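Local coordinates for protein 3-hydroxyisobutyrate dehydrogenase (Thermus thermophilus, PDB 2CVZ) that catalyses the NADP-dependent oxidation of 3-hydroxyisobutyrate, a step of valine catabolism, at residues Val28-Thr32 with Phe33-Leu37; Pro64-Arg67 with Glu68-Val72; Leu229-Leu232 with Val233-Leu236. All blocks are in the same frame, centred on the assembly; numbering follows the deposited sequence.

Contact 1 of 3, residues Val28-Thr32 with Phe33-Leu37; sequences VWNRT and FEKAL. With NDP (NADPH dihydro-nicotinamide-adenine-dinucleotide phosphate), chain G.
Asn30 ND2 and Lys35 N converge on Thr32 O where the chain turns from strand 26-29 into helix 34-43. Thr32 is the centre of an inverse gamma turn, and its O is gripped from opposite faces of its plane. Lys35 N donates from one side at 3.0 Å, while from the other Asn30 ND2 reaches Thr32 O at 2.8 Å, well above the carbonyl plane although within the plane of its own amide. Phe33 CE2 lies 4.1 Å from Trp29 CD1, and the two side chains cross at about a right angle; the carbonyl O of Asn30 lies at the edge of the phenyl ring. This is the end of the second strand of a Rossmann fold, where NADP-dependent enzymes commonly recognise the 2'-phosphate. With chi1 at -60°, Thr32 OG1 faces the phosphate and donates to NDP O1X at 2.7 Å, beside a weak bond from Thr32 N. Arg31 NE meets O1X almost straight (177°), NH2 takes O3X, and one guanidinium face lies over N7A of the adenine. Asn30 bridges phosphate and ribose: ND2 gives its other hydrogen to NDP O2X at 3.0 Å, and OD1 accepts from the O3B hydroxyl and from Leu9 N. With an alanine here, Thr32 O would probably lose one of its two donors and the ribose hydroxyl its acceptor. Behind the turn, Ala36 CB packs 4.2 Å from Asn30 N.

Contact 2 of 3, residues Pro64-Arg67 with Glu68-Val72; sequences PTTR and EVYEV. With NDP (NADPH dihydro-nicotinamide-adenine-dinucleotide phosphate), chain G.
Glu68 OE1 is gripped twice by Thr65, from the hydroxyl and from the backbone amide. Thr65 OG1 donates to Glu68 OE1 at 2.6 Å on the syn side of the carboxylate, 28° out of its plane, whereas Thr65 N, at 2.8 Å, comes in nearly in line with the C-O bond. Thr65 is the N-cap of helix 66-76: its OG1 accepts from Arg67 N, a capping bond, and the return bond from Thr65 N to Glu68 OE1 makes Thr65 and Glu68 a capping box. The threonine hydroxyl can do this because chi1 of 69° sets it between the backbone N and the carbonyl carbon, while a bend at chi2 folds the Glu68 chain back over the helix start. Pro64 CB closes on the same oxygen, 3.4 Å from Glu68 OE1. Past the cap, Val69 N bonds to Thr65 O, and Tyr70 N to Thr66 O. The tyrosine ring lies alongside Thr66, whose CG2 is 3.5 Å from Tyr70 CD2, with Thr66 O at the ring edge.

Pro64, Glu68 and Glu71 line the adenosine half of NADPH. Pro64 CD packs 3.2 Å from NDP O4B, Glu68 CG lies near the adenine amino group, and Glu71 OE2 accepts from NDP N6A at 3.0 Å. The helix links parallel strands 58-61 and 85-88 in a beta-alpha-beta unit; its other flank rests on helix 94-105, where Tyr70 OH bonds to Ala96 O and Val69 touches Leu100, while Thr66 OG1 is hydrogen-bonded to Glu93 N just before that helix.

Contact 3 of 3, residues Leu229-Leu232 with Val233-Leu236; sequences LGLL and VKDL. With NDP (NADPH dihydro-nicotinamide-adenine-dinucleotide phosphate), chain G.
The first two turns of helix 229-243, in the largely helical C-terminal part of the chain, close over the nicotinamide ribose of NADPH, as is expected of the 3-hydroxyisobutyrate dehydrogenase family, whose cofactor lies between a Rossmann domain and a helical domain. Regular alpha-helical bonds join the two turns: Val233 N to Leu229 O, Lys234 N to Gly230 O, Asp235 N to Leu231 O at 2.8 Å and Leu236 N to Leu232 O. Leu231 and Lys234 run side by side from the helix toward the cofactor, with Leu231 CD2 lying 4.0 Å from Lys234 CE. The leucine's other methyl, CD1, packs against C2D of the nicotinamide ribose and, at 3.7 Å, against NDP O5D, next to the lysine.

Lys234 leaves the helix with CG anti to the backbone N (chi1 170°), then bends at chi2 and chi3, which curls the chain back until CE stands over Leu231 O. Its ammonium group thereby lies among several acceptors. The three N-H groups are shared among the two ribose hydroxyl oxygens, Asp235 OD1, Ser91 O and, weakly, Pro64 O. Ser91 and Pro64 belong to the Rossmann side, so this one nitrogen helps join both parts of the chain across the cofactor. The adjacent Asp235, which is buried, forms a salt bridge with it.

Elsewhere on the helix, Leu232 CG and Leu236 CD1 meet at 4.4 Å, and both leucines pack on Tyr260 of helix 251-267, while Leu236 also touches Ala170 and Ala173 of helix 160-188. At the ribose, Lys234 NZ stands 3.1 Å from NDP O2D, 3.2 Å from NDP O3D and 2.7 Å from Asp235 OD1.

All three contacts line one extended NADPH molecule at different points. Contact 1 holds the 2'-phosphate end, contact 2 flanks the adenosine and reaches the nicotinamide ribose, and contact 3 borders that ribose from the C-terminal part. Contacts 1 and 2 belong to the same nucleotide-binding domain; their centres are 16 Å apart and their nearest atoms about 5 Å, without touching. Contacts 1 and 3 are the most widely separated, with centres 24 Å apart, and are related through the cofactor. Contacts 2 and 3 do touch: Thr65 CG2 packs 3.9 Å from Lys234 CG, which brings the capped start of helix 66-76 against helix 229-243.

Contact 1 of 3, residues Val28-Thr32 with Phe33-Leu37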
loop_
_atom_site.group_PDB
_atom_site.type_symbol
_atom_site.label_atom_id
_atom_site.label_comp_id
_atom_site.label_asym_id
_atom_site.label_seq_id
_atom_site.Cartn_x
_atom_site.Cartn_y
_atom_site.Cartn_z
ATOM N N VAL C 28 26.517 37.723 -2.319
ATOM C CA VAL C 28 26.240 36.314 -2.557
ATOM C C VAL C 28 27.476 35.450 -2.365
ATOM O O VAL C 28 28.606 35.889 -2.594
ATOM C CB VAL C 28 25.677 36.059 -3.982
ATOM C CG1 VAL C 28 24.313 36.712 -4.132
ATOM C CG2 VAL C 28 26.641 36.596 -5.035
ATOM N N TRP C 29 27.249 34.219 -1.923
ATOM C CA TRP C 29 28.325 33.264 -1.716
ATOM C C TRP C 29 27.829 31.885 -2.099
ATOM O O TRP C 29 26.658 31.557 -1.892
ATOM C CB TRP C 29 28.773 33.238 -0.254
ATOM C CG TRP C 29 29.835 32.205 0.006
ATOM C CD1 TRP C 29 31.185 32.359 -0.138
ATOM C CD2 TRP C 29 29.628 30.843 0.407
ATOM N NE1 TRP C 29 31.832 31.177 0.150
ATOM C CE2 TRP C 29 30.898 30.231 0.487
ATOM C CE3 TRP C 29 28.490 30.079 0.706
ATOM C CZ2 TRP C 29 31.065 28.888 0.855
ATOM C CZ3 TRP C 29 28.655 28.742 1.072
ATOM C CH2 TRP C 29 29.935 28.164 1.143
ATOM N N ASN C 30 28.724 31.085 -2.666
ATOM C CA ASN C 30 28.404 29.725 -3.062
ATOM C C ASN C 30 29.655 28.874 -2.878
ATOM O O ASN C 30 30.770 29.339 -3.120
ATOM C CB ASN C 30 27.956 29.674 -4.524
ATOM C CG ASN C 30 27.376 28.326 -4.907
ATOM O OD1 ASN C 30 26.355 27.904 -4.365
ATOM N ND2 ASN C 30 28.027 27.640 -5.842
ATOM N N ARG C 31 29.467 27.634 -2.437
ATOM C CA ARG C 31 30.573 26.708 -2.223
ATOM C C ARG C 31 31.442 26.682 -3.475
ATOM O O ARG C 31 32.658 26.850 -3.400
ATOM C CB ARG C 31 30.027 25.313 -1.923
ATOM C CG ARG C 31 31.085 24.257 -1.709
ATOM C CD ARG C 31 30.452 22.940 -1.294
ATOM N NE ARG C 31 29.462 22.474 -2.261
ATOM C CZ ARG C 31 28.854 21.294 -2.195
ATOM N NH1 ARG C 31 29.137 20.457 -1.206
ATOM N NH2 ARG C 31 27.959 20.948 -3.113
ATOM N N THR C 32 30.811 26.454 -4.622
ATOM C CA THR C 32 31.515 26.461 -5.900
ATOM C C THR C 32 31.457 27.937 -6.291
ATOM O O THR C 32 30.516 28.376 -6.953
ATOM C CB THR C 32 30.775 25.611 -6.954
ATOM O OG1 THR C 32 30.690 24.253 -6.499
ATOM C CG2 THR C 32 31.511 25.648 -8.286
ATOM N N PHE C 33 32.462 28.694 -5.861
ATOM C CA PHE C 33 32.510 30.133 -6.095
ATOM C C PHE C 33 32.324 30.643 -7.521
ATOM O O PHE C 33 31.822 31.747 -7.710
ATOM C CB PHE C 33 33.798 30.715 -5.514
ATOM C CG PHE C 33 33.672 32.151 -5.100
ATOM C CD1 PHE C 33 34.429 33.139 -5.715
ATOM C CD2 PHE C 33 32.783 32.515 -4.093
ATOM C CE1 PHE C 33 34.306 34.472 -5.333
ATOM C CE2 PHE C 33 32.649 33.842 -3.703
ATOM C CZ PHE C 33 33.413 34.824 -4.323
ATOM N N GLU C 34 32.726 29.865 -8.522
ATOM C CA GLU C 34 32.554 30.308 -9.904
ATOM C C GLU C 34 31.100 30.724 -10.124
ATOM O O GLU C 34 30.809 31.630 -10.906
ATOM C CB GLU C 34 32.922 29.189 -10.885
ATOM C CG GLU C 34 34.398 28.808 -10.882
ATOM C CD GLU C 34 34.881 28.315 -9.526
ATOM O OE1 GLU C 34 34.286 27.354 -8.992
ATOM O OE2 GLU C 34 35.857 28.889 -8.995
ATOM N N LYS C 35 30.197 30.053 -9.415
ATOM C CA LYS C 35 28.763 30.322 -9.504
ATOM C C LYS C 35 28.448 31.713 -8.949
ATOM O O LYS C 35 27.581 32.420 -9.467
ATOM C CB LYS C 35 27.993 29.264 -8.707
ATOM C CG LYS C 35 26.490 29.283 -8.912
ATOM C CD LYS C 35 26.074 28.412 -10.087
ATOM C CE LYS C 35 26.375 26.944 -9.816
ATOM N NZ LYS C 35 25.818 26.050 -10.871
ATOM N N ALA C 36 29.151 32.097 -7.888
ATOM C CA ALA C 36 28.951 33.404 -7.278
ATOM C C ALA C 36 29.448 34.488 -8.232
ATOM O O ALA C 36 28.779 35.501 -8.435
ATOM C CB ALA C 36 29.699 33.485 -5.951
ATOM N N LEU C 37 30.620 34.264 -8.822
ATOM C CA LEU C 37 31.191 35.226 -9.761
ATOM C C LEU C 37 30.263 35.444 -10.949
ATOM O O LEU C 37 30.045 36.579 -11.377
ATOM C CB LEU C 37 32.555 34.740 -10.269
ATOM C CG LEU C 37 33.707 34.685 -9.265
ATOM C CD1 LEU C 37 34.963 34.197 -9.973
ATOM C CD2 LEU C 37 33.942 36.063 -8.661
HETATM P PA NDP G . 20.716 22.358 -5.939
HETATM O O1A NDP G . 20.561 22.911 -7.257
HETATM O O2A NDP G . 21.197 20.955 -5.679
HETATM O O5B NDP G . 21.667 23.417 -5.129
HETATM C C5B NDP G . 22.057 23.135 -3.780
HETATM C C4B NDP G . 22.907 24.339 -3.401
HETATM O O4B NDP G . 23.374 24.081 -2.049
HETATM C C3B NDP G . 24.108 24.627 -4.243
HETATM O O3B NDP G . 24.292 26.064 -4.330
HETATM C C2B NDP G . 25.242 24.022 -3.510
HETATM O O2B NDP G . 26.565 24.478 -3.801
HETATM C C1B NDP G . 24.787 24.197 -2.095
HETATM N N9A NDP G . 25.422 23.221 -1.166
HETATM C C8A NDP G . 25.305 21.811 -1.152
HETATM N N7A NDP G . 26.015 21.290 -0.170
HETATM C C5A NDP G . 26.611 22.338 0.475
HETATM C C6A NDP G . 27.479 22.447 1.586
HETATM N N6A NDP G . 27.879 21.354 2.235
HETATM N N1A NDP G . 27.898 23.674 1.985
HETATM C C2A NDP G . 27.489 24.780 1.323
HETATM N N3A NDP G . 26.672 24.786 0.264
HETATM C C4A NDP G . 26.262 23.520 -0.116
HETATM O O3 NDP G . 19.388 22.526 -5.112
HETATM P PN NDP G . 17.936 23.148 -5.351
HETATM O O1N NDP G . 17.332 22.401 -6.459
HETATM O O2N NDP G . 18.199 24.620 -5.471
HETATM O O5D NDP G . 17.272 22.891 -3.922
HETATM C C5D NDP G . 17.739 23.569 -2.710
HETATM C C4D NDP G . 16.582 23.486 -1.668
HETATM O O4D NDP G . 15.405 23.992 -2.293
HETATM C C3D NDP G . 16.248 22.039 -1.291
HETATM O O3D NDP G . 15.946 21.981 0.111
HETATM C C2D NDP G . 15.090 21.676 -2.183
HETATM O O2D NDP G . 14.402 20.562 -1.642
HETATM C C1D NDP G . 14.328 23.066 -2.130
HETATM N N1N NDP G . 13.368 23.298 -3.253
HETATM C C2N NDP G . 13.759 22.913 -4.565
HETATM C C3N NDP G . 12.798 23.173 -5.625
HETATM C C7N NDP G . 13.120 22.818 -7.012
HETATM O O7N NDP G . 12.257 22.709 -7.907
HETATM N N7N NDP G . 14.398 22.607 -7.377
HETATM C C4N NDP G . 11.574 23.773 -5.298
HETATM C C5N NDP G . 11.226 24.132 -4.028
HETATM C C6N NDP G . 12.121 23.897 -3.004
HETATM P P2B NDP G . 27.391 24.024 -5.037
HETATM O O1X NDP G . 28.783 24.221 -4.585
HETATM O O2X NDP G . 27.015 24.877 -6.197
HETATM O O3X NDP G . 27.106 22.553 -5.335
#

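Contact 2 of 3, residues Pro64-Arg67 with Glu68-Val72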
loop_
_atom_site.group_PDB
_atom_site.type_symbol
_atom_site.label_atom_id
_atom_site.label_comp_id
_atom_site.label_asym_id
_atom_site.label_seq_id
_atom_site.Cartn_x
_atom_site.Cartn_y
_atom_site.Cartn_z
ATOM N N PRO C 64 20.558 22.178 0.335
ATOM C CA PRO C 64 19.894 20.876 0.242
ATOM C C PRO C 64 19.056 20.509 1.463
ATOM O O PRO C 64 17.856 20.257 1.344
ATOM C CB PRO C 64 21.057 19.910 0.033
ATOM C CG PRO C 64 22.045 20.737 -0.717
ATOM C CD PRO C 64 21.996 22.046 0.044
ATOM N N THR C 65 19.692 20.477 2.631
ATOM C CA THR C 65 18.998 20.114 3.863
ATOM C C THR C 65 19.421 20.974 5.045
ATOM O O THR C 65 20.390 21.729 4.969
ATOM C CB THR C 65 19.274 18.646 4.243
ATOM O OG1 THR C 65 20.642 18.511 4.647
ATOM C CG2 THR C 65 19.016 17.730 3.064
ATOM N N THR C 66 18.692 20.845 6.148
ATOM C CA THR C 66 18.999 21.598 7.356
ATOM C C THR C 66 20.439 21.322 7.793
ATOM O O THR C 66 21.058 22.131 8.485
ATOM C CB THR C 66 18.025 21.220 8.493
ATOM O OG1 THR C 66 16.683 21.510 8.078
ATOM C CG2 THR C 66 18.337 22.009 9.762
ATOM N N ARG C 67 20.972 20.180 7.371
ATOM C CA ARG C 67 22.338 19.802 7.715
ATOM C C ARG C 67 23.323 20.848 7.197
ATOM O O ARG C 67 24.198 21.313 7.932
ATOM C CB ARG C 67 22.672 18.439 7.113
ATOM C CG ARG C 67 23.926 17.813 7.686
ATOM C CD ARG C 67 24.219 16.477 7.030
ATOM N NE ARG C 67 25.154 15.686 7.822
ATOM C CZ ARG C 67 24.895 15.235 9.045
ATOM N NH1 ARG C 67 23.725 15.498 9.615
ATOM N NH2 ARG C 67 25.803 14.523 9.700
ATOM N N GLU C 68 23.179 21.213 5.925
ATOM C CA GLU C 68 24.051 22.214 5.320
ATOM C C GLU C 68 23.784 23.590 5.917
ATOM O O GLU C 68 24.696 24.414 6.028
ATOM C CB GLU C 68 23.852 22.258 3.802
ATOM C CG GLU C 68 24.350 21.022 3.075
ATOM C CD GLU C 68 23.541 19.784 3.404
ATOM O OE1 GLU C 68 22.317 19.799 3.170
ATOM O OE2 GLU C 68 24.130 18.797 3.892
ATOM N N VAL C 69 22.536 23.846 6.295
ATOM C CA VAL C 69 22.185 25.126 6.899
ATOM C C VAL C 69 22.927 25.228 8.226
ATOM O O VAL C 69 23.412 26.293 8.606
ATOM C CB VAL C 69 20.666 25.234 7.169
ATOM C CG1 VAL C 69 20.352 26.564 7.831
ATOM C CG2 VAL C 69 19.893 25.095 5.863
ATOM N N TYR C 70 23.014 24.100 8.919
ATOM C CA TYR C 70 23.693 24.028 10.205
ATOM C C TYR C 70 25.177 24.343 10.104
ATOM O O TYR C 70 25.694 25.164 10.858
ATOM C CB TYR C 70 23.515 22.636 10.809
ATOM C CG TYR C 70 22.491 22.567 11.912
ATOM C CD1 TYR C 70 22.801 22.993 13.204
ATOM C CD2 TYR C 70 21.214 22.066 11.672
ATOM C CE1 TYR C 70 21.863 22.914 14.231
ATOM C CE2 TYR C 70 20.269 21.984 12.690
ATOM C CZ TYR C 70 20.601 22.409 13.967
ATOM O OH TYR C 70 19.671 22.316 14.976
ATOM N N GLU C 71 25.869 23.694 9.175
ATOM C CA GLU C 71 27.297 23.928 9.038
ATOM C C GLU C 71 27.625 25.328 8.536
ATOM O O GLU C 71 28.685 25.867 8.852
ATOM C CB GLU C 71 27.935 22.863 8.142
ATOM C CG GLU C 71 27.465 22.837 6.709
ATOM C CD GLU C 71 28.048 21.658 5.952
ATOM O OE1 GLU C 71 27.697 20.506 6.289
ATOM O OE2 GLU C 71 28.862 21.882 5.030
ATOM N N VAL C 72 26.722 25.925 7.763
ATOM C CA VAL C 72 26.954 27.277 7.268
ATOM C C VAL C 72 26.711 28.252 8.418
ATOM O O VAL C 72 27.358 29.296 8.510
ATOM C CB VAL C 72 26.012 27.625 6.087
ATOM C CG1 VAL C 72 26.099 29.104 5.770
ATOM C CG2 VAL C 72 26.401 26.818 4.860
HETATM P PA NDP G . 20.716 22.358 -5.939
HETATM O O1A NDP G . 20.561 22.911 -7.257
HETATM O O2A NDP G . 21.197 20.955 -5.679
HETATM O O5B NDP G . 21.667 23.417 -5.129
HETATM C C5B NDP G . 22.057 23.135 -3.780
HETATM C C4B NDP G . 22.907 24.339 -3.401
HETATM O O4B NDP G . 23.374 24.081 -2.049
HETATM C C3B NDP G . 24.108 24.627 -4.243
HETATM O O3B NDP G . 24.292 26.064 -4.330
HETATM C C2B NDP G . 25.242 24.022 -3.510
HETATM O O2B NDP G . 26.565 24.478 -3.801
HETATM C C1B NDP G . 24.787 24.197 -2.095
HETATM N N9A NDP G . 25.422 23.221 -1.166
HETATM C C8A NDP G . 25.305 21.811 -1.152
HETATM N N7A NDP G . 26.015 21.290 -0.170
HETATM C C5A NDP G . 26.611 22.338 0.475
HETATM C C6A NDP G . 27.479 22.447 1.586
HETATM N N6A NDP G . 27.879 21.354 2.235
HETATM N N1A NDP G . 27.898 23.674 1.985
HETATM C C2A NDP G . 27.489 24.780 1.323
HETATM N N3A NDP G . 26.672 24.786 0.264
HETATM C C4A NDP G . 26.262 23.520 -0.116
HETATM O O3 NDP G . 19.388 22.526 -5.112
HETATM P PN NDP G . 17.936 23.148 -5.351
HETATM O O1N NDP G . 17.332 22.401 -6.459
HETATM O O2N NDP G . 18.199 24.620 -5.471
HETATM O O5D NDP G . 17.272 22.891 -3.922
HETATM C C5D NDP G . 17.739 23.569 -2.710
HETATM C C4D NDP G . 16.582 23.486 -1.668
HETATM O O4D NDP G . 15.405 23.992 -2.293
HETATM C C3D NDP G . 16.248 22.039 -1.291
HETATM O O3D NDP G . 15.946 21.981 0.111
HETATM C C2D NDP G . 15.090 21.676 -2.183
HETATM O O2D NDP G . 14.402 20.562 -1.642
HETATM C C1D NDP G . 14.328 23.066 -2.130
HETATM N N1N NDP G . 13.368 23.298 -3.253
HETATM C C2N NDP G . 13.759 22.913 -4.565
HETATM C C3N NDP G . 12.798 23.173 -5.625
HETATM C C7N NDP G . 13.120 22.818 -7.012
HETATM O O7N NDP G . 12.257 22.709 -7.907
HETATM N N7N NDP G . 14.398 22.607 -7.377
HETATM C C4N NDP G . 11.574 23.773 -5.298
HETATM C C5N NDP G . 11.226 24.132 -4.028
HETATM C C6N NDP G . 12.121 23.897 -3.004
HETATM P P2B NDP G . 27.391 24.024 -5.037
HETATM O O1X NDP G . 28.783 24.221 -4.585
HETATM O O2X NDP G . 27.015 24.877 -6.197
HETATM O O3X NDP G . 27.106 22.553 -5.335
#

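Contact 3 of 3, residues Leu229-Leu232 with Val233-Leu236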
loop_
_atom_site.group_PDB
_atom_site.type_symbol
_atom_site.label_atom_id
_atom_site.label_comp_id
_atom_site.label_asym_id
_atom_site.label_seq_id
_atom_site.Cartn_x
_atom_site.Cartn_y
_atom_site.Cartn_z
ATOM N N LEU C 229 15.363 14.185 -7.848
ATOM C CA LEU C 229 14.536 13.131 -7.274
ATOM C C LEU C 229 14.980 12.869 -5.833
ATOM O O LEU C 229 14.158 12.619 -4.951
ATOM C CB LEU C 229 14.674 11.853 -8.113
ATOM C CG LEU C 229 13.997 10.565 -7.629
ATOM C CD1 LEU C 229 12.510 10.810 -7.418
ATOM C CD2 LEU C 229 14.224 9.453 -8.657
ATOM N N GLY C 230 16.288 12.938 -5.603
ATOM C CA GLY C 230 16.821 12.714 -4.271
ATOM C C GLY C 230 16.276 13.701 -3.255
ATOM O O GLY C 230 16.026 13.353 -2.097
ATOM N N LEU C 231 16.092 14.945 -3.682
ATOM C CA LEU C 231 15.562 15.971 -2.796
ATOM C C LEU C 231 14.084 15.717 -2.498
ATOM O O LEU C 231 13.622 15.948 -1.377
ATOM C CB LEU C 231 15.745 17.356 -3.423
ATOM C CG LEU C 231 17.193 17.846 -3.514
ATOM C CD1 LEU C 231 17.242 19.183 -4.251
ATOM C CD2 LEU C 231 17.771 17.990 -2.113
ATOM N N LEU C 232 13.340 15.242 -3.491
ATOM C CA LEU C 232 11.924 14.967 -3.272
ATOM C C LEU C 232 11.790 13.832 -2.263
ATOM O O LEU C 232 10.904 13.849 -1.418
ATOM C CB LEU C 232 11.218 14.590 -4.576
ATOM C CG LEU C 232 9.726 14.255 -4.410
ATOM C CD1 LEU C 232 9.008 15.416 -3.720
ATOM C CD2 LEU C 232 9.095 13.978 -5.766
ATOM N N VAL C 233 12.671 12.842 -2.351
ATOM C CA VAL C 233 12.615 11.737 -1.402
ATOM C C VAL C 233 12.938 12.294 -0.015
ATOM O O VAL C 233 12.312 11.919 0.976
ATOM C CB VAL C 233 13.612 10.620 -1.779
ATOM C CG1 VAL C 233 13.662 9.565 -0.678
ATOM C CG2 VAL C 233 13.184 9.973 -3.090
ATOM N N LYS C 234 13.905 13.203 0.047
ATOM C CA LYS C 234 14.279 13.818 1.316
ATOM C C LYS C 234 13.061 14.537 1.898
ATOM O O LYS C 234 12.794 14.447 3.098
ATOM C CB LYS C 234 15.440 14.797 1.108
ATOM C CG LYS C 234 15.776 15.681 2.314
ATOM C CD LYS C 234 15.019 17.009 2.282
ATOM C CE LYS C 234 15.456 17.878 1.106
ATOM N NZ LYS C 234 14.729 19.182 1.070
ATOM N N ASP C 235 12.319 15.239 1.042
ATOM C CA ASP C 235 11.120 15.953 1.483
ATOM C C ASP C 235 10.078 14.972 2.008
ATOM O O ASP C 235 9.449 15.217 3.039
ATOM C CB ASP C 235 10.499 16.755 0.335
ATOM C CG ASP C 235 11.387 17.882 -0.138
ATOM O OD1 ASP C 235 12.161 18.414 0.683
ATOM O OD2 ASP C 235 11.290 18.249 -1.328
ATOM N N LEU C 236 9.881 13.871 1.288
ATOM C CA LEU C 236 8.919 12.863 1.717
ATOM C C LEU C 236 9.347 12.331 3.083
ATOM O O LEU C 236 8.510 12.002 3.923
ATOM C CB LEU C 236 8.840 11.727 0.689
ATOM C CG LEU C 236 8.109 12.096 -0.612
ATOM C CD1 LEU C 236 8.334 11.038 -1.683
ATOM C CD2 LEU C 236 6.628 12.255 -0.321
HETATM P PA NDP G . 20.716 22.358 -5.939
HETATM O O1A NDP G . 20.561 22.911 -7.257
HETATM O O2A NDP G . 21.197 20.955 -5.679
HETATM O O5B NDP G . 21.667 23.417 -5.129
HETATM C C5B NDP G . 22.057 23.135 -3.780
HETATM C C4B NDP G . 22.907 24.339 -3.401
HETATM O O4B NDP G . 23.374 24.081 -2.049
HETATM C C3B NDP G . 24.108 24.627 -4.243
HETATM O O3B NDP G . 24.292 26.064 -4.330
HETATM C C2B NDP G . 25.242 24.022 -3.510
HETATM O O2B NDP G . 26.565 24.478 -3.801
HETATM C C1B NDP G . 24.787 24.197 -2.095
HETATM N N9A NDP G . 25.422 23.221 -1.166
HETATM C C8A NDP G . 25.305 21.811 -1.152
HETATM N N7A NDP G . 26.015 21.290 -0.170
HETATM C C5A NDP G . 26.611 22.338 0.475
HETATM C C6A NDP G . 27.479 22.447 1.586
HETATM N N6A NDP G . 27.879 21.354 2.235
HETATM N N1A NDP G . 27.898 23.674 1.985
HETATM C C2A NDP G . 27.489 24.780 1.323
HETATM N N3A NDP G . 26.672 24.786 0.264
HETATM C C4A NDP G . 26.262 23.520 -0.116
HETATM O O3 NDP G . 19.388 22.526 -5.112
HETATM P PN NDP G . 17.936 23.148 -5.351
HETATM O O1N NDP G . 17.332 22.401 -6.459
HETATM O O2N NDP G . 18.199 24.620 -5.471
HETATM O O5D NDP G . 17.272 22.891 -3.922
HETATM C C5D NDP G . 17.739 23.569 -2.710
HETATM C C4D NDP G . 16.582 23.486 -1.668
HETATM O O4D NDP G . 15.405 23.992 -2.293
HETATM C C3D NDP G . 16.248 22.039 -1.291
HETATM O O3D NDP G . 15.946 21.981 0.111
HETATM C C2D NDP G . 15.090 21.676 -2.183
HETATM O O2D NDP G . 14.402 20.562 -1.642
HETATM C C1D NDP G . 14.328 23.066 -2.130
HETATM N N1N NDP G . 13.368 23.298 -3.253
HETATM C C2N NDP G . 13.759 22.913 -4.565
HETATM C C3N NDP G . 12.798 23.173 -5.625
HETATM C C7N NDP G . 13.120 22.818 -7.012
HETATM O O7N NDP G . 12.257 22.709 -7.907
HETATM N N7N NDP G . 14.398 22.607 -7.377
HETATM C C4N NDP G . 11.574 23.773 -5.298
HETATM C C5N NDP G . 11.226 24.132 -4.028
HETATM C C6N NDP G . 12.121 23.897 -3.004
HETATM P P2B NDP G . 27.391 24.024 -5.037
HETATM O O1X NDP G . 28.783 24.221 -4.585
HETATM O O2X NDP G . 27.015 24.877 -6.197
HETATM O O3X NDP G . 27.106 22.553 -5.335
#